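Toxin 2A (Paenibacillus larvae, PDB 5URP) is an ADP-ribosyltransferase toxin and virulence factor, which probably transfers ADP-ribose from NAD+ to a target in its host. Local coordinates at residues T141-R146 with T197-D202; E167-K172 with E218-S223; Y148-L153 with E190-R195. All blocks are in the same frame, centred on the assembly; numbering follows the deposited sequence.

Contact 1 of 3, residues T141-R146 with T197-D202; sequences TMLLER and TKYYID
Leu143 and Tyr199 form the centre of this strand pair, the leucine lying over one face of the tyrosine ring. The chi1 of Tyr199 (56°) sets CG between the backbone N and the carbonyl carbon, folding the ring over towards the facing strand rather than straight out from its own. Leu143 CB then stands 4.0 Å from the ring centroid, a CH-pi contact close to the ring normal but offset toward the rim. Further along the same leucine, CD1 touches Tyr199 OH and also packs against Ile201 CD1 at 3.6 Å. Glu145 CB takes up a place at the ring edge. The phenol oxygen is tied to that residue by a water, 2.8 Å from Tyr199 OH, which donates to Glu145 OE2. The other carboxylate oxygen, OE1, turns to Arg71 and to the backbone of Gly147.

On the opposite face of the sheet, the Met142 side chain crosses the extended Lys198 chain, SD lying 3.8 Å from Lys198 CD, with CB and CG scarcely farther. The backbones are laced by nearly straight bonds, among them Leu143 N to Tyr199 O at 2.8 Å and Ile201 N to Thr141 O at 3.0 Å. This is an antiparallel ladder joining edge strand 142-145 to strand 197-207 in the five-stranded mixed sheet of the ADP-ribosyltransferase fold.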
# COMPACT_ATOMS: atom_id res chain seq x y z
N THR A 141 10.60 -11.61 -8.56
CA THR A 141 11.51 -10.50 -8.38
C THR A 141 11.03 -9.66 -7.22
O THR A 141 9.86 -9.70 -6.81
CB THR A 141 11.64 -9.64 -9.62
OG1 THR A 141 10.47 -8.82 -9.77
CG2 THR A 141 11.82 -10.52 -10.84
N MET A 142 11.96 -8.89 -6.66
CA MET A 142 11.65 -7.94 -5.61
C MET A 142 11.36 -6.58 -6.22
O MET A 142 12.09 -6.13 -7.11
CB MET A 142 12.82 -7.85 -4.63
CG MET A 142 12.45 -7.29 -3.29
SD MET A 142 14.04 -7.10 -2.40
CE MET A 142 14.13 -8.70 -1.68
N LEU A 143 10.30 -5.92 -5.74
CA LEU A 143 10.03 -4.52 -6.03
C LEU A 143 10.36 -3.67 -4.80
O LEU A 143 10.39 -4.17 -3.67
CB LEU A 143 8.57 -4.29 -6.44
CG LEU A 143 8.06 -4.99 -7.71
CD1 LEU A 143 6.64 -4.54 -8.04
CD2 LEU A 143 8.95 -4.76 -8.88
N LEU A 144 10.69 -2.41 -5.05
CA LEU A 144 11.07 -1.45 -4.01
C LEU A 144 10.24 -0.20 -4.22
O LEU A 144 10.32 0.42 -5.29
CB LEU A 144 12.57 -1.12 -4.07
CG LEU A 144 13.05 0.13 -3.31
CD1 LEU A 144 12.88 -0.08 -1.86
CD2 LEU A 144 14.51 0.43 -3.66
N GLU A 145 9.42 0.16 -3.23
CA GLU A 145 8.58 1.35 -3.30
C GLU A 145 9.25 2.49 -2.54
O GLU A 145 9.38 2.43 -1.32
CB GLU A 145 7.20 1.04 -2.72
CG GLU A 145 6.28 2.24 -2.66
CD GLU A 145 6.11 2.93 -4.01
OE1 GLU A 145 6.37 4.15 -4.09
OE2 GLU A 145 5.71 2.24 -4.98
N ARG A 146 9.63 3.54 -3.27
CA ARG A 146 10.31 4.67 -2.66
C ARG A 146 9.39 5.58 -1.85
O ARG A 146 9.83 6.17 -0.87
CB ARG A 146 11.05 5.46 -3.73
CG ARG A 146 12.15 4.57 -4.36
CD ARG A 146 13.17 5.28 -5.21
NE ARG A 146 13.91 4.31 -6.01
CZ ARG A 146 15.09 4.52 -6.59
NH1 ARG A 146 15.71 5.69 -6.44
NH2 ARG A 146 15.65 3.56 -7.30
N THR A 197 9.77 0.21 1.24
CA THR A 197 9.37 -1.16 1.48
C THR A 197 9.76 -2.04 0.30
O THR A 197 9.56 -1.68 -0.87
CB THR A 197 7.86 -1.25 1.76
OG1 THR A 197 7.58 -0.77 3.08
CG2 THR A 197 7.36 -2.70 1.65
N LYS A 198 10.32 -3.20 0.62
CA LYS A 198 10.69 -4.23 -0.33
C LYS A 198 9.62 -5.30 -0.30
O LYS A 198 9.22 -5.74 0.77
CB LYS A 198 12.04 -4.85 0.04
CG LYS A 198 13.22 -3.95 -0.17
CD LYS A 198 14.47 -4.62 0.39
CE LYS A 198 15.76 -3.99 -0.11
NZ LYS A 198 16.99 -4.78 0.25
N TYR A 199 9.13 -5.70 -1.48
CA TYR A 199 8.16 -6.78 -1.51
C TYR A 199 8.45 -7.70 -2.69
O TYR A 199 8.81 -7.25 -3.78
CB TYR A 199 6.71 -6.23 -1.52
CG TYR A 199 6.30 -5.26 -2.60
CD1 TYR A 199 6.66 -3.92 -2.55
CD2 TYR A 199 5.48 -5.67 -3.63
CE1 TYR A 199 6.24 -3.02 -3.52
CE2 TYR A 199 5.04 -4.77 -4.60
CZ TYR A 199 5.43 -3.46 -4.54
OH TYR A 199 4.99 -2.60 -5.51
N TYR A 200 8.29 -8.99 -2.44
CA TYR A 200 8.64 -10.02 -3.39
C TYR A 200 7.38 -10.54 -4.06
O TYR A 200 6.42 -10.90 -3.37
CB TYR A 200 9.37 -11.16 -2.69
CG TYR A 200 9.72 -12.34 -3.56
CD1 TYR A 200 10.85 -12.32 -4.38
CD2 TYR A 200 8.96 -13.49 -3.53
CE1 TYR A 200 11.17 -13.40 -5.17
CE2 TYR A 200 9.27 -14.58 -4.32
CZ TYR A 200 10.40 -14.53 -5.13
OH TYR A 200 10.74 -15.61 -5.90
N ILE A 201 7.42 -10.63 -5.39
CA ILE A 201 6.26 -11.07 -6.17
C ILE A 201 6.27 -12.58 -6.33
O ILE A 201 7.12 -13.16 -7.02
CB ILE A 201 6.22 -10.36 -7.53
CG1 ILE A 201 6.07 -8.85 -7.29
CG2 ILE A 201 5.00 -10.85 -8.35
CD1 ILE A 201 6.14 -8.03 -8.56
N ASP A 202 5.30 -13.24 -5.69
CA ASP A 202 5.10 -14.68 -5.80
C ASP A 202 4.31 -15.06 -7.05
O ASP A 202 4.60 -16.08 -7.67
CB ASP A 202 4.38 -15.19 -4.55
CG ASP A 202 5.22 -15.05 -3.30
OD1 ASP A 202 6.29 -15.69 -3.26
OD2 ASP A 202 4.83 -14.30 -2.37
O HOH W 1 6.43 -0.31 -6.02

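Contact 2 of 3, residues E167-K172 with E218-S223; sequences ELKIPK and EARVLS
With Leu168 CG opposite its backbone N (chi1 -178°), both methyls of the leucine swing toward the neighbouring strand, where Val221 holds CG2 trans to its own carbonyl carbon and so presents it to them. The two side chains cross at a slant, and Leu168 CD2 meets Val221 CG2 at 3.5 Å. The other branch, CD1, rests against Ala219 CB at 3.8 Å. Val221 also has Ile170 CG1 beside it, the two chains pointing the same way, while Pro171 CD comes in at about a right angle, 4.0 Å from Val221 CB. Pro171 CG extends the packing past the end of the strand to Ser223 CB, at 3.7 Å.

Three backbone bonds zip the parallel pair together, running alternately from one strand to the other: Ala219 N to Glu167 O, Lys169 N to Ala219 O, and Val221 N to Lys169 O, the last at 2.8 Å. On the reverse face, Glu167 and Glu218 sit side by side with OE1 and OE2 respectively 5.0 Å apart. Lys216 forms a salt bridge with each, which probably offsets their mutual repulsion, and Arg220 pairs with Asp202.

Strands 164-170 and 214-221 occupy the interior of the mixed sheet, between strand 101-107 beyond Leu168 and strand 197-207 beyond Ala219. Tyr199 touches both Leu168 and Ala219, and Leu193 of the three-stranded sheet packs on Leu168 and Ile170.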
# COMPACT_ATOMS: atom_id res chain seq x y z
N GLU A 167 -2.23 -7.98 -3.63
CA GLU A 167 -2.54 -8.65 -2.37
C GLU A 167 -1.19 -8.88 -1.68
O GLU A 167 -0.37 -9.64 -2.18
CB GLU A 167 -3.28 -9.96 -2.61
CG GLU A 167 -3.58 -10.76 -1.37
CD GLU A 167 -4.52 -11.94 -1.63
OE1 GLU A 167 -5.47 -11.81 -2.45
OE2 GLU A 167 -4.34 -12.99 -0.99
N LEU A 168 -0.97 -8.21 -0.55
CA LEU A 168 0.36 -8.16 0.06
C LEU A 168 0.32 -8.78 1.45
O LEU A 168 -0.51 -8.40 2.28
CB LEU A 168 0.80 -6.70 0.13
CG LEU A 168 2.16 -6.38 0.68
CD1 LEU A 168 3.19 -6.84 -0.32
CD2 LEU A 168 2.24 -4.89 0.90
N LYS A 169 1.23 -9.72 1.72
CA LYS A 169 1.30 -10.32 3.04
C LYS A 169 2.35 -9.57 3.84
O LYS A 169 3.46 -9.36 3.35
CB LYS A 169 1.68 -11.80 2.94
CG LYS A 169 0.71 -12.62 2.10
CD LYS A 169 1.24 -14.01 1.81
CE LYS A 169 0.29 -14.80 0.92
NZ LYS A 169 0.87 -16.09 0.48
N ILE A 170 1.99 -9.12 5.04
CA ILE A 170 2.91 -8.42 5.94
C ILE A 170 3.22 -9.37 7.08
O ILE A 170 2.28 -9.82 7.76
CB ILE A 170 2.32 -7.11 6.51
CG1 ILE A 170 1.78 -6.18 5.44
CG2 ILE A 170 3.40 -6.34 7.26
CD1 ILE A 170 0.96 -5.07 6.05
N PRO A 171 4.48 -9.68 7.36
CA PRO A 171 4.78 -10.66 8.42
C PRO A 171 4.61 -10.10 9.82
O PRO A 171 4.77 -8.91 10.07
CB PRO A 171 6.26 -11.00 8.17
CG PRO A 171 6.83 -9.81 7.47
CD PRO A 171 5.68 -9.29 6.59
N LYS A 172 4.30 -11.00 10.75
CA LYS A 172 4.26 -10.63 12.15
C LYS A 172 5.59 -9.97 12.52
O LYS A 172 6.65 -10.39 12.05
CB LYS A 172 4.01 -11.87 13.02
CG LYS A 172 4.21 -11.65 14.54
CD LYS A 172 3.96 -12.94 15.30
CE LYS A 172 4.05 -12.72 16.80
NZ LYS A 172 3.28 -13.77 17.48
N GLU A 218 0.37 -11.04 -6.31
CA GLU A 218 0.42 -11.59 -4.96
C GLU A 218 1.87 -11.47 -4.50
O GLU A 218 2.77 -11.96 -5.18
CB GLU A 218 -0.08 -13.04 -4.92
CG GLU A 218 -1.56 -13.07 -5.24
CD GLU A 218 -2.12 -14.43 -5.58
OE1 GLU A 218 -1.44 -15.44 -5.38
OE2 GLU A 218 -3.29 -14.46 -6.04
N ALA A 219 2.08 -10.79 -3.38
CA ALA A 219 3.43 -10.44 -2.95
C ALA A 219 3.54 -10.52 -1.43
O ALA A 219 2.54 -10.55 -0.71
CB ALA A 219 3.82 -9.04 -3.40
N ARG A 220 4.79 -10.55 -0.97
CA ARG A 220 5.16 -10.61 0.43
C ARG A 220 6.08 -9.45 0.77
O ARG A 220 7.08 -9.26 0.08
CB ARG A 220 5.96 -11.88 0.76
CG ARG A 220 5.27 -13.19 0.74
CD ARG A 220 6.35 -14.25 1.07
NE ARG A 220 6.98 -14.80 -0.14
CZ ARG A 220 8.19 -15.35 -0.19
NH1 ARG A 220 8.97 -15.44 0.88
NH2 ARG A 220 8.64 -15.83 -1.35
N VAL A 221 5.77 -8.74 1.86
CA VAL A 221 6.72 -7.80 2.42
C VAL A 221 7.85 -8.58 3.07
O VAL A 221 7.62 -9.56 3.80
CB VAL A 221 6.06 -6.88 3.46
CG1 VAL A 221 7.12 -5.97 4.13
CG2 VAL A 221 4.99 -6.05 2.82
N LEU A 222 9.07 -8.16 2.80
CA LEU A 222 10.23 -8.69 3.46
C LEU A 222 10.61 -7.72 4.57
O LEU A 222 10.89 -6.54 4.31
CB LEU A 222 11.37 -8.89 2.46
CG LEU A 222 10.97 -9.73 1.24
CD1 LEU A 222 12.19 -9.87 0.47
CD2 LEU A 222 10.42 -11.13 1.57
N SER A 223 10.64 -8.22 5.80
CA SER A 223 10.83 -7.33 6.96
C SER A 223 12.07 -7.72 7.77
O SER A 223 12.62 -8.80 7.56
CB SER A 223 9.59 -7.35 7.87
OG SER A 223 9.78 -6.53 9.00

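Contact 3 of 3, residues Y148-L153 with E190-R195; sequences YLSTSL and EMLLPR
The Ser150 hydroxyl donates a hydrogen bond to Glu190, OG lying 2.7 Å from OE2 and well above the carboxylate plane rather than in it. The glutamate reaches it with an extended chain whose CG lies trans to the backbone N (chi1 179°). Next along the strand, Thr151 grips Met191 O twice, from opposite faces of the carbonyl plane: the backbone N at 3.0 Å and OG1 at 2.9 Å. Its chi1 of 71° turns OG1 in toward that carbonyl. Leu153 CD2 packs on Met191 CG at 3.5 Å, and the Leu149 and Leu193 side chains lie side by side, CD2 of the first touching CD1 of the second.

At the other end, Arg195 CB lies over one face of the Tyr148 ring in a CH-pi contact, 4.1 Å from its centroid, while Leu193 O sits at the ring edge. Ring and guanidinium planes stand steeply, 76° apart. Asp89 holds both polar ends, bonding to Tyr148 OH and bridging to Arg195 NE.

A second shell fixes the serine: Tyr59 OH bonds to Ser150 OG, and Arg105 to its backbone oxygen. Glu190 OE1 binds a glycerol, probably from the crystallisation liquor. Ser150-Thr151-Ser152 and Gln188-Leu189-Glu190 match the STS and QxE motifs which, in C3-like ADP-ribosyltransferases, line the NAD+ site.

Strand 190-193 is central in its three-stranded antiparallel sheet, between 149-152 and 177-178. Val103 of strand 101-107 packs on Thr151 and Met191, and helices 64-72 and 79-92 enclose Tyr148.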
# COMPACT_ATOMS: atom_id res chain seq x y z
N TYR A 148 5.84 6.17 0.59
CA TYR A 148 5.12 5.32 1.53
C TYR A 148 4.15 4.40 0.79
O TYR A 148 3.70 4.69 -0.32
CB TYR A 148 4.38 6.17 2.57
CG TYR A 148 5.30 7.01 3.41
CD1 TYR A 148 5.98 6.46 4.51
CD2 TYR A 148 5.55 8.32 3.07
CE1 TYR A 148 6.85 7.24 5.26
CE2 TYR A 148 6.42 9.11 3.80
CZ TYR A 148 7.07 8.57 4.89
OH TYR A 148 7.91 9.40 5.55
N LEU A 149 3.84 3.29 1.41
CA LEU A 149 2.98 2.28 0.80
C LEU A 149 1.67 2.23 1.56
O LEU A 149 1.57 1.61 2.63
CB LEU A 149 3.71 0.93 0.77
CG LEU A 149 3.08 -0.18 -0.05
CD1 LEU A 149 2.87 0.24 -1.49
CD2 LEU A 149 3.98 -1.42 0.02
N SER A 150 0.65 2.88 1.00
CA SER A 150 -0.69 2.89 1.55
C SER A 150 -1.44 1.66 1.04
O SER A 150 -1.50 1.42 -0.17
CB SER A 150 -1.45 4.16 1.12
OG SER A 150 -0.91 5.33 1.71
N THR A 151 -2.01 0.90 1.97
CA THR A 151 -2.74 -0.32 1.67
C THR A 151 -3.99 -0.32 2.54
O THR A 151 -4.18 0.58 3.36
CB THR A 151 -1.90 -1.57 1.98
OG1 THR A 151 -1.78 -1.72 3.40
CG2 THR A 151 -0.53 -1.47 1.35
N SER A 152 -4.87 -1.30 2.34
CA SER A 152 -6.10 -1.42 3.12
C SER A 152 -6.24 -2.82 3.69
O SER A 152 -5.88 -3.82 3.06
CB SER A 152 -7.35 -1.10 2.26
OG SER A 152 -8.54 -1.20 3.03
N LEU A 153 -6.86 -2.90 4.87
CA LEU A 153 -7.18 -4.19 5.46
C LEU A 153 -8.25 -4.94 4.68
O LEU A 153 -8.41 -6.15 4.85
CB LEU A 153 -7.66 -4.03 6.90
CG LEU A 153 -6.64 -3.66 7.96
CD1 LEU A 153 -7.38 -3.52 9.29
CD2 LEU A 153 -5.57 -4.73 8.05
N GLU A 190 -6.97 2.03 6.23
CA GLU A 190 -5.61 2.07 5.69
C GLU A 190 -4.57 1.53 6.68
O GLU A 190 -4.55 1.92 7.85
CB GLU A 190 -5.23 3.49 5.30
CG GLU A 190 -3.82 3.60 4.76
CD GLU A 190 -3.43 4.96 4.21
OE1 GLU A 190 -4.31 5.82 3.95
OE2 GLU A 190 -2.21 5.17 4.05
N MET A 191 -3.72 0.65 6.17
CA MET A 191 -2.49 0.23 6.83
C MET A 191 -1.35 0.92 6.08
O MET A 191 -1.18 0.70 4.87
CB MET A 191 -2.31 -1.29 6.81
CG MET A 191 -3.33 -2.07 7.56
SD MET A 191 -3.22 -1.85 9.35
CE MET A 191 -1.59 -2.47 9.66
N LEU A 192 -0.57 1.73 6.78
CA LEU A 192 0.48 2.51 6.16
C LEU A 192 1.81 1.83 6.44
O LEU A 192 2.14 1.60 7.60
CB LEU A 192 0.47 3.93 6.71
CG LEU A 192 1.49 4.91 6.15
CD1 LEU A 192 1.41 5.02 4.65
CD2 LEU A 192 1.33 6.28 6.79
N LEU A 193 2.54 1.52 5.39
CA LEU A 193 3.84 0.86 5.54
C LEU A 193 4.95 1.88 5.28
O LEU A 193 4.77 2.85 4.54
CB LEU A 193 3.99 -0.32 4.58
CG LEU A 193 3.34 -1.68 4.88
CD1 LEU A 193 3.12 -2.40 3.55
CD2 LEU A 193 4.14 -2.59 5.73
N PRO A 194 6.12 1.65 5.87
CA PRO A 194 7.24 2.58 5.70
C PRO A 194 7.62 2.78 4.25
O PRO A 194 7.38 1.92 3.40
CB PRO A 194 8.39 1.88 6.45
CG PRO A 194 7.73 0.97 7.41
CD PRO A 194 6.42 0.56 6.81
N ARG A 195 8.21 3.93 3.97
CA ARG A 195 8.84 4.13 2.68
C ARG A 195 10.01 3.16 2.51
O ARG A 195 10.54 2.61 3.47
CB ARG A 195 9.30 5.58 2.53
CG ARG A 195 10.51 5.99 3.33
CD ARG A 195 10.69 7.50 3.28
NE ARG A 195 11.79 7.95 4.12
CZ ARG A 195 13.05 8.08 3.73
NH1 ARG A 195 13.43 7.77 2.49
NH2 ARG A 195 13.94 8.51 4.60

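Contacts 1 and 2 belong to one sheet, their centres about 9 Å apart, and strands 197-207 and 214-221 join them, as in the probable hydrogen bond from Tyr200 N to Arg220 O (2.8 Å). Contact 3 lies in the three-stranded sheet, its centre about 12 Å from that of contact 2 and 14 Å from that of contact 1, and is nested in the chain between the two strands of contact 1. The sheets also pack through side-chain carbons: Leu168 CD2 of contact 2 is 3.7 Å from Leu193 CD1 of contact 3, and Thr197 CG2 of contact 1 touches Leu149 CD2. Contact 3 carries the STS and QxE motifs and so probably borders the NAD+ site; Glu190 there also binds the glycerol.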